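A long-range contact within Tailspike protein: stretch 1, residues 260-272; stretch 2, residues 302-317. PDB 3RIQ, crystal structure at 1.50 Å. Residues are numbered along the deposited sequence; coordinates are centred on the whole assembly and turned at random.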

# COMPACT_ATOMS: atom_id res chain seq x y z
N ALA A 260 -5.06 13.32 -29.04
CA ALA A 260 -4.91 11.92 -28.70
C ALA A 260 -4.79 11.72 -27.19
O ALA A 260 -4.37 10.66 -26.71
CB ALA A 260 -3.64 11.37 -29.40
N ARG A 261 -5.10 12.77 -26.45
CA ARG A 261 -4.93 12.82 -24.99
C ARG A 261 -5.95 11.93 -24.27
O ARG A 261 -6.78 11.28 -24.90
CB ARG A 261 -5.03 14.26 -24.53
CG ARG A 261 -3.90 15.15 -25.10
CD ARG A 261 -4.19 16.59 -24.74
NE ARG A 261 -3.15 17.55 -25.19
CZ ARG A 261 -3.12 18.15 -26.38
NH1 ARG A 261 -4.05 17.88 -27.31
NH2 ARG A 261 -2.16 19.03 -26.64
N ASN A 262 -5.88 11.89 -22.94
CA ASN A 262 -6.65 10.94 -22.14
C ASN A 262 -7.03 11.50 -20.80
O ASN A 262 -6.28 12.30 -20.24
CB ASN A 262 -5.85 9.64 -21.93
CG ASN A 262 -5.40 9.03 -23.24
OD1 ASN A 262 -6.11 8.20 -23.81
ND2 ASN A 262 -4.21 9.45 -23.73
N TYR A 263 -8.15 11.02 -20.26
CA TYR A 263 -8.77 11.55 -19.05
C TYR A 263 -9.33 10.47 -18.17
O TYR A 263 -9.79 9.43 -18.66
CB TYR A 263 -9.96 12.50 -19.40
CG TYR A 263 -9.52 13.81 -20.02
CD1 TYR A 263 -9.33 14.95 -19.24
CD2 TYR A 263 -9.28 13.90 -21.40
CE1 TYR A 263 -8.89 16.15 -19.80
CE2 TYR A 263 -8.87 15.10 -21.97
CZ TYR A 263 -8.66 16.22 -21.15
OH TYR A 263 -8.24 17.39 -21.69
N ARG A 264 -9.27 10.71 -16.86
CA ARG A 264 -10.06 9.91 -15.92
C ARG A 264 -9.85 8.39 -15.97
O ARG A 264 -10.81 7.59 -15.99
CB ARG A 264 -11.56 10.29 -16.05
CG ARG A 264 -11.78 11.73 -15.58
CD ARG A 264 -13.24 12.17 -15.64
NE ARG A 264 -13.80 12.22 -16.99
CZ ARG A 264 -14.89 12.91 -17.33
NH1 ARG A 264 -15.57 13.59 -16.40
NH2 ARG A 264 -15.32 12.91 -18.58
N LEU A 265 -8.58 7.99 -16.06
CA LEU A 265 -8.23 6.56 -16.04
C LEU A 265 -7.70 6.19 -14.65
O LEU A 265 -7.36 7.08 -13.83
CB LEU A 265 -7.16 6.26 -17.11
CG LEU A 265 -7.63 6.58 -18.54
CD1 LEU A 265 -6.46 6.44 -19.53
CD2 LEU A 265 -8.78 5.64 -18.98
N VAL A 266 -7.62 4.87 -14.40
CA VAL A 266 -7.03 4.35 -13.17
C VAL A 266 -5.81 3.50 -13.51
O VAL A 266 -5.90 2.60 -14.37
CB VAL A 266 -8.04 3.46 -12.39
CG1 VAL A 266 -7.36 2.85 -11.13
CG2 VAL A 266 -9.28 4.27 -11.99
N PHE A 267 -4.68 3.80 -12.86
CA PHE A 267 -3.47 3.01 -12.98
C PHE A 267 -3.17 2.52 -11.57
O PHE A 267 -2.79 3.33 -10.70
CB PHE A 267 -2.31 3.86 -13.53
CG PHE A 267 -2.62 4.48 -14.88
CD1 PHE A 267 -2.41 3.74 -16.04
CD2 PHE A 267 -3.20 5.77 -14.99
CE1 PHE A 267 -2.70 4.30 -17.29
CE2 PHE A 267 -3.52 6.32 -16.26
CZ PHE A 267 -3.26 5.58 -17.40
N ASP A 268 -3.34 1.21 -11.35
CA ASP A 268 -3.26 0.62 -10.01
C ASP A 268 -2.35 -0.61 -10.02
O ASP A 268 -2.70 -1.61 -10.66
CB ASP A 268 -4.68 0.25 -9.52
CG ASP A 268 -4.69 -0.54 -8.21
OD1 ASP A 268 -3.72 -0.50 -7.43
OD2 ASP A 268 -5.74 -1.20 -7.95
N ASN A 269 -1.23 -0.55 -9.31
CA ASN A 269 -0.33 -1.69 -9.17
C ASN A 269 0.35 -2.05 -10.48
O ASN A 269 0.09 -3.10 -11.10
CB ASN A 269 -1.02 -2.91 -8.56
CG ASN A 269 -0.01 -3.96 -8.08
OD1 ASN A 269 1.17 -3.64 -8.01
ND2 ASN A 269 -0.45 -5.19 -7.85
N ILE A 270 1.24 -1.17 -10.88
CA ILE A 270 2.06 -1.38 -12.05
C ILE A 270 3.49 -1.47 -11.55
O ILE A 270 3.93 -0.62 -10.78
CB ILE A 270 1.91 -0.25 -13.07
CG1 ILE A 270 0.44 -0.16 -13.54
CG2 ILE A 270 2.92 -0.45 -14.27
CD1 ILE A 270 0.10 1.04 -14.36
N THR A 271 4.20 -2.52 -11.98
CA THR A 271 5.62 -2.73 -11.68
C THR A 271 6.36 -2.56 -12.99
O THR A 271 6.16 -3.37 -13.91
CB THR A 271 5.85 -4.20 -11.19
OG1 THR A 271 5.09 -4.41 -9.99
CG2 THR A 271 7.33 -4.49 -10.96
N THR A 272 7.23 -1.55 -13.08
CA THR A 272 7.98 -1.31 -14.33
C THR A 272 9.44 -1.54 -14.08
O THR A 272 10.03 -0.93 -13.17
CB THR A 272 7.79 0.11 -14.85
OG1 THR A 272 6.39 0.35 -15.05
CG2 THR A 272 8.53 0.28 -16.19
N PRO A 302 -4.07 26.09 -19.49
CA PRO A 302 -2.71 26.22 -20.00
C PRO A 302 -2.02 24.91 -20.21
O PRO A 302 -2.43 23.86 -19.67
CB PRO A 302 -2.00 27.00 -18.90
CG PRO A 302 -3.09 27.82 -18.24
CD PRO A 302 -4.28 26.86 -18.24
N TRP A 303 -0.94 24.97 -20.99
CA TRP A 303 -0.12 23.78 -21.26
C TRP A 303 0.29 23.11 -19.94
O TRP A 303 0.67 23.80 -18.97
CB TRP A 303 1.13 24.18 -22.02
CG TRP A 303 1.68 23.18 -22.97
CD1 TRP A 303 2.96 22.64 -22.97
CD2 TRP A 303 1.02 22.61 -24.12
NE1 TRP A 303 3.12 21.78 -24.03
CE2 TRP A 303 1.96 21.77 -24.78
CE3 TRP A 303 -0.26 22.77 -24.67
CZ2 TRP A 303 1.65 21.06 -25.94
CZ3 TRP A 303 -0.58 22.08 -25.86
CH2 TRP A 303 0.39 21.24 -26.48
N PHE A 304 0.18 21.79 -19.90
CA PHE A 304 0.54 20.92 -18.76
C PHE A 304 -0.51 20.94 -17.67
O PHE A 304 -0.33 20.29 -16.64
CB PHE A 304 1.93 21.19 -18.15
CG PHE A 304 3.07 21.12 -19.13
CD1 PHE A 304 3.25 20.00 -19.95
CD2 PHE A 304 3.98 22.19 -19.23
CE1 PHE A 304 4.33 19.92 -20.83
CE2 PHE A 304 5.09 22.14 -20.13
CZ PHE A 304 5.27 21.00 -20.93
N GLN A 305 -1.61 21.67 -17.87
CA GLN A 305 -2.60 21.85 -16.78
C GLN A 305 -4.02 21.37 -17.11
O GLN A 305 -5.01 21.84 -16.53
CB GLN A 305 -2.60 23.32 -16.31
CG GLN A 305 -1.22 23.77 -15.86
CD GLN A 305 -1.19 25.17 -15.27
OE1 GLN A 305 -2.18 25.91 -15.31
NE2 GLN A 305 -0.03 25.54 -14.74
N LEU A 306 -4.13 20.42 -18.04
CA LEU A 306 -5.47 19.88 -18.33
C LEU A 306 -6.03 19.17 -17.11
O LEU A 306 -5.26 18.54 -16.36
CB LEU A 306 -5.40 18.89 -19.52
CG LEU A 306 -5.15 19.54 -20.88
CD1 LEU A 306 -4.69 18.53 -21.95
CD2 LEU A 306 -6.42 20.31 -21.32
N PRO A 307 -7.37 19.18 -16.93
CA PRO A 307 -7.94 18.51 -15.77
C PRO A 307 -8.12 17.00 -16.00
O PRO A 307 -9.22 16.48 -16.15
CB PRO A 307 -9.26 19.26 -15.56
CG PRO A 307 -9.73 19.55 -17.01
CD PRO A 307 -8.41 19.87 -17.73
N THR A 308 -7.00 16.31 -16.06
CA THR A 308 -7.02 14.89 -16.42
C THR A 308 -7.68 14.01 -15.36
O THR A 308 -8.28 13.00 -15.72
CB THR A 308 -5.62 14.39 -16.78
OG1 THR A 308 -4.68 14.82 -15.77
CG2 THR A 308 -5.19 14.98 -18.13
N GLN A 309 -7.55 14.35 -14.06
CA GLN A 309 -8.25 13.60 -12.98
C GLN A 309 -7.97 12.10 -13.04
O GLN A 309 -8.87 11.29 -12.84
CB GLN A 309 -9.77 13.82 -13.06
CG GLN A 309 -10.25 15.25 -12.72
CD GLN A 309 -11.74 15.24 -12.33
OE1 GLN A 309 -12.12 14.76 -11.25
NE2 GLN A 309 -12.59 15.73 -13.22
N HIS A 310 -6.73 11.71 -13.32
CA HIS A 310 -6.37 10.30 -13.22
C HIS A 310 -6.20 9.92 -11.75
O HIS A 310 -5.95 10.77 -10.87
CB HIS A 310 -5.07 10.01 -13.98
CG HIS A 310 -5.15 10.29 -15.45
ND1 HIS A 310 -6.07 9.67 -16.28
CD2 HIS A 310 -4.36 11.04 -16.25
CE1 HIS A 310 -5.85 10.06 -17.53
NE2 HIS A 310 -4.83 10.90 -17.54
N ILE A 311 -6.33 8.63 -11.48
CA ILE A 311 -5.93 8.01 -10.23
C ILE A 311 -4.76 7.10 -10.49
O ILE A 311 -4.84 6.19 -11.34
CB ILE A 311 -7.11 7.22 -9.60
CG1 ILE A 311 -8.32 8.14 -9.34
CG2 ILE A 311 -6.65 6.45 -8.34
CD1 ILE A 311 -9.61 7.41 -8.83
N ILE A 312 -3.66 7.37 -9.79
CA ILE A 312 -2.43 6.60 -9.96
C ILE A 312 -2.04 6.07 -8.59
O ILE A 312 -1.78 6.86 -7.68
CB ILE A 312 -1.30 7.52 -10.50
CG1 ILE A 312 -1.67 8.07 -11.89
CG2 ILE A 312 0.06 6.73 -10.54
CD1 ILE A 312 -0.72 9.22 -12.37
N ARG A 313 -1.99 4.76 -8.41
CA ARG A 313 -1.66 4.23 -7.08
C ARG A 313 -0.95 2.89 -7.10
O ARG A 313 -1.08 2.10 -8.07
CB ARG A 313 -2.89 4.18 -6.18
CG ARG A 313 -4.08 3.57 -6.76
CD ARG A 313 -5.39 3.87 -5.92
NE ARG A 313 -5.37 3.20 -4.61
CZ ARG A 313 -5.88 1.99 -4.36
NH1 ARG A 313 -6.45 1.31 -5.35
NH2 ARG A 313 -5.76 1.45 -3.14
N ASN A 314 -0.12 2.67 -6.08
CA ASN A 314 0.56 1.37 -5.87
C ASN A 314 1.55 1.04 -6.98
O ASN A 314 1.63 -0.12 -7.45
CB ASN A 314 -0.50 0.27 -5.68
CG ASN A 314 -1.49 0.61 -4.56
OD1 ASN A 314 -1.10 1.01 -3.48
ND2 ASN A 314 -2.78 0.50 -4.84
N ILE A 315 2.32 2.04 -7.40
CA ILE A 315 3.24 1.90 -8.54
C ILE A 315 4.62 1.60 -7.96
O ILE A 315 5.01 2.18 -6.93
CB ILE A 315 3.33 3.22 -9.31
CG1 ILE A 315 1.94 3.70 -9.73
CG2 ILE A 315 4.30 3.09 -10.51
CD1 ILE A 315 1.15 2.78 -10.68
N ILE A 316 5.39 0.73 -8.61
CA ILE A 316 6.81 0.54 -8.23
C ILE A 316 7.62 0.43 -9.51
O ILE A 316 7.24 -0.32 -10.43
CB ILE A 316 7.02 -0.69 -7.30
CG1 ILE A 316 8.51 -0.78 -6.89
CG2 ILE A 316 6.50 -2.00 -7.93
CD1 ILE A 316 8.79 -1.81 -5.78
N THR A 317 8.73 1.17 -9.61
CA THR A 317 9.57 1.10 -10.81
C THR A 317 11.01 0.95 -10.42
O THR A 317 11.41 1.44 -9.36
CB THR A 317 9.37 2.32 -11.78
OG1 THR A 317 10.15 3.44 -11.33
CG2 THR A 317 7.87 2.70 -11.88

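Two pairs of parallel strands, one on each side of a shared corner, join the stretches; loops precede them. A ladder of backbone hydrogen bonds, interrupted at the corner, accounts for most of the polar contacts. L265 O accepts from I311 N (3.0 Å), F267 N donates to I311 O (2.8 Å), and F267 O accepts from R313 N (2.8 Å); N269 N then donates to R313 O (2.9 Å). Each strand thus uses alternate residues for both its donor and its acceptor, the signature of parallel pairing. At N269 and N314 both chains turn a corner together, their CA atoms 4.6 Å apart, and both adopt positive phi, a conformation asparagine tolerates better than most residues. The ladder resumes beyond it, with I316 N bonding I270 O and T272 N bonding I316 O, both at 2.9 Å. I270 N is left without a partner at the corner.

Side chains reinforce this frame. N314 ND2 donates to D268 OD1 at 2.9 Å, almost linearly, an amide donor on one chain meeting a carboxylate acceptor on the other beside the corner. The same aspartate forms a long salt bridge from D268 OD2 to R313 NH1 (3.7 Å). Before the strands, R264 N donates to T308 O (2.7 Å), and the imidazole of H310 serves as a backbone surrogate: H310 ND1 accepts from L265 N at 3.0 Å. The edge of F267 points toward the face of that imidazole, the planes at 74°.

Apolar contacts lie further out. F267 CD2 lies 4.2 Å from I312 CG1, on the sheet face opposite V266 and I311, where V266 CG2 lies 4.4 Å from I311 CB. Beyond the corner, I315 CD1 reaches I270 CB at 3.9 Å; beta-branched residues such as isoleucine favour extended backbone. At the other end, Y263 CE1 rests 4.3 Å from P307 CD, while R261 CD packs 3.4 Å from L306 CD1.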